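AcrVIA1 (Listeria seeligeri, PDB 6VRB) is an anti-CRISPR protein that probably inhibits the RNA-guided, RNA-targeting type VI-A CRISPR nuclease Cas13a. Local coordinates at residues Phe51-Ser56 against Leu74-Lys79. Numbering follows the deposited sequence.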
loop_
_atom_site.group_PDB
_atom_site.type_symbol
_atom_site.label_atom_id
_atom_site.label_comp_id
_atom_site.label_asym_id
_atom_site.label_seq_id
_atom_site.Cartn_x
_atom_site.Cartn_y
_atom_site.Cartn_z
ATOM N N PHE C 51 10.857 31.838 25.867
ATOM C CA PHE C 51 12.144 31.956 25.184
ATOM C C PHE C 51 13.112 32.876 25.914
ATOM O O PHE C 51 13.831 33.653 25.285
ATOM C CB PHE C 51 11.903 32.487 23.776
ATOM C CG PHE C 51 11.235 31.532 22.846
ATOM C CD1 PHE C 51 11.976 30.632 22.112
ATOM C CD2 PHE C 51 9.867 31.561 22.678
ATOM C CE1 PHE C 51 11.361 29.765 21.242
ATOM C CE2 PHE C 51 9.247 30.694 21.813
ATOM C CZ PHE C 51 9.995 29.795 21.093
ATOM N N GLU C 52 13.177 32.786 27.221
ATOM C CA GLU C 52 14.150 33.520 28.012
ATOM C C GLU C 52 14.796 32.657 29.075
ATOM O O GLU C 52 15.970 32.865 29.394
ATOM C CB GLU C 52 13.479 34.731 28.676
ATOM C CG GLU C 52 14.412 35.699 29.376
ATOM C CD GLU C 52 13.677 36.878 29.988
ATOM O OE1 GLU C 52 12.432 36.916 29.897
ATOM O OE2 GLU C 52 14.346 37.766 30.558
ATOM N N MET C 53 13.977 31.802 29.695
ATOM C CA MET C 53 14.475 30.781 30.649
ATOM C C MET C 53 15.261 29.752 29.833
ATOM O O MET C 53 16.357 29.352 30.267
ATOM C CB MET C 53 13.300 30.084 31.341
ATOM C CG MET C 53 12.451 31.020 32.176
ATOM S SD MET C 53 11.162 30.148 33.097
ATOM C CE MET C 53 10.062 29.676 31.765
ATOM N N TRP C 54 14.714 29.383 28.669
ATOM C CA TRP C 54 15.328 28.388 27.749
ATOM C C TRP C 54 16.666 28.917 27.228
ATOM O O TRP C 54 17.651 28.156 27.246
ATOM C CB TRP C 54 14.360 28.096 26.595
ATOM C CG TRP C 54 14.882 27.140 25.567
ATOM C CD1 TRP C 54 15.236 25.838 25.761
ATOM C CD2 TRP C 54 15.092 27.405 24.168
ATOM N NE1 TRP C 54 15.662 25.280 24.587
ATOM C CE2 TRP C 54 15.583 26.215 23.592
ATOM C CE3 TRP C 54 14.917 28.526 23.350
ATOM C CZ2 TRP C 54 15.899 26.120 22.238
ATOM C CZ3 TRP C 54 15.230 28.429 22.013
ATOM C CH2 TRP C 54 15.716 27.241 21.466
ATOM N N LYS C 55 16.693 30.188 26.821
ATOM C CA LYS C 55 17.927 30.833 26.301
ATOM C C LYS C 55 18.963 30.904 27.428
ATOM O O LYS C 55 20.144 30.612 27.169
ATOM C CB LYS C 55 17.594 32.237 25.789
ATOM C CG LYS C 55 18.609 32.836 24.826
ATOM C CD LYS C 55 18.719 32.064 23.531
ATOM C CE LYS C 55 17.368 31.714 22.949
ATOM N NZ LYS C 55 16.446 32.873 22.997
ATOM N N SER C 56 18.510 31.153 28.660
ATOM C CA SER C 56 19.421 31.250 29.832
ATOM C C SER C 56 20.157 29.920 30.021
ATOM O O SER C 56 19.512 28.865 29.887
ATOM C CB SER C 56 18.654 31.619 31.073
ATOM O OG SER C 56 17.882 30.520 31.532
ATOM N N LEU C 74 6.576 21.274 25.558
ATOM C CA LEU C 74 7.935 21.549 26.008
ATOM C C LEU C 74 7.916 22.381 27.286
ATOM O O LEU C 74 7.372 23.485 27.295
ATOM C CB LEU C 74 8.685 22.290 24.909
ATOM C CG LEU C 74 8.804 21.524 23.599
ATOM C CD1 LEU C 74 9.357 22.420 22.531
ATOM C CD2 LEU C 74 9.683 20.312 23.781
ATOM N N PHE C 75 8.525 21.881 28.357
ATOM C CA PHE C 75 8.572 22.583 29.637
ATOM C C PHE C 75 10.001 23.019 29.926
ATOM O O PHE C 75 10.938 22.245 29.717
ATOM C CB PHE C 75 8.058 21.702 30.778
ATOM C CG PHE C 75 6.576 21.461 30.749
ATOM C CD1 PHE C 75 5.701 22.383 31.293
ATOM C CD2 PHE C 75 6.061 20.314 30.180
ATOM C CE1 PHE C 75 4.337 22.164 31.267
ATOM C CE2 PHE C 75 4.699 20.093 30.145
ATOM C CZ PHE C 75 3.839 21.016 30.690
ATOM N N VAL C 76 10.167 24.243 30.425
ATOM C CA VAL C 76 11.460 24.736 30.893
ATOM C C VAL C 76 11.399 24.898 32.400
ATOM O O VAL C 76 10.564 25.649 32.915
ATOM C CB VAL C 76 11.838 26.073 30.237
ATOM C CG1 VAL C 76 13.131 26.564 30.817
ATOM C CG2 VAL C 76 11.988 25.922 28.763
ATOM N N ILE C 77 12.292 24.223 33.108
ATOM C CA ILE C 77 12.372 24.313 34.559
ATOM C C ILE C 77 13.585 25.153 34.925
ATOM O O ILE C 77 14.716 24.820 34.555
ATOM C CB ILE C 77 12.443 22.922 35.207
ATOM C CG1 ILE C 77 11.158 22.153 34.915
ATOM C CG2 ILE C 77 12.645 23.056 36.689
ATOM C CD1 ILE C 77 11.219 20.709 35.292
ATOM N N GLU C 78 13.348 26.238 35.652
ATOM C CA GLU C 78 14.397 27.154 36.068
ATOM C C GLU C 78 15.079 26.557 37.303
ATOM O O GLU C 78 14.624 25.554 37.854
ATOM C CB GLU C 78 13.779 28.544 36.262
ATOM C CG GLU C 78 14.718 29.736 36.497
ATOM C CD GLU C 78 15.654 30.004 35.335
ATOM O OE1 GLU C 78 15.299 29.684 34.186
ATOM O OE2 GLU C 78 16.759 30.532 35.577
ATOM N N LYS C 79 16.196 27.157 37.731
ATOM C CA LYS C 79 17.000 26.602 38.816
ATOM C C LYS C 79 16.262 26.651 40.150
ATOM O O LYS C 79 16.439 25.765 40.996
ATOM C CB LYS C 79 18.328 27.355 38.895
ATOM C CG LYS C 79 19.325 26.774 39.868
ATOM C CD LYS C 79 19.659 25.343 39.489
ATOM C CE LYS C 79 20.436 25.274 38.188
ATOM N NZ LYS C 79 20.805 23.871 37.848
#
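Met53 and Trp54 meet Val76 and Glu78 in a buried helix-on-sheet packing contact, where residues 51-56, at the C-terminal part of helix 44-53, cover strand 73-78, the middle strand of a three-stranded antiparallel sheet. The backbones come closest at Trp54 and Val76, whose CA atoms are 6.2 Å apart. Val76 points its CB at segment 51-56 and divides its two methyls between neighbouring residues: CG1, anti to its own backbone N (chi1 177°), touches Met53 CB at 3.6 Å, whereas CG2 lies 3.9 Å from Trp54 CB. Trp54 thus offers mainly the root of its side chain. Its indole leads away from the strand, and its ring meets Phe91 of helix 88-94 edge-to-face and Lys32 in a cation-pi contact. Farther along the strand, the side chain of Glu78 crosses Met53 obliquely. A bend at chi2 (62°) turns CD off the extended line of the chain. The carboxylate sets OE1 3.5 Å from Met53 CB and 3.7 Å from Met53 CG. Ser56 OG is 3.8 Å from the same OE1, a polar neighbour too distant for a bond. Outside the pair, Leu61 of strand 59-62 touches both Trp54 and Val76, while Leu84 of strand 83-87 packs on Met53, extending the apolar layer over both flanking strands. With carbon-to-carbon packing, a carboxylate lying against methionine carbons and a hydroxyl near that carboxylate, cohesion between segment 51-56 and the strand probably rests mainly on dispersion and hydrophobic burial rather than directional polar bonds.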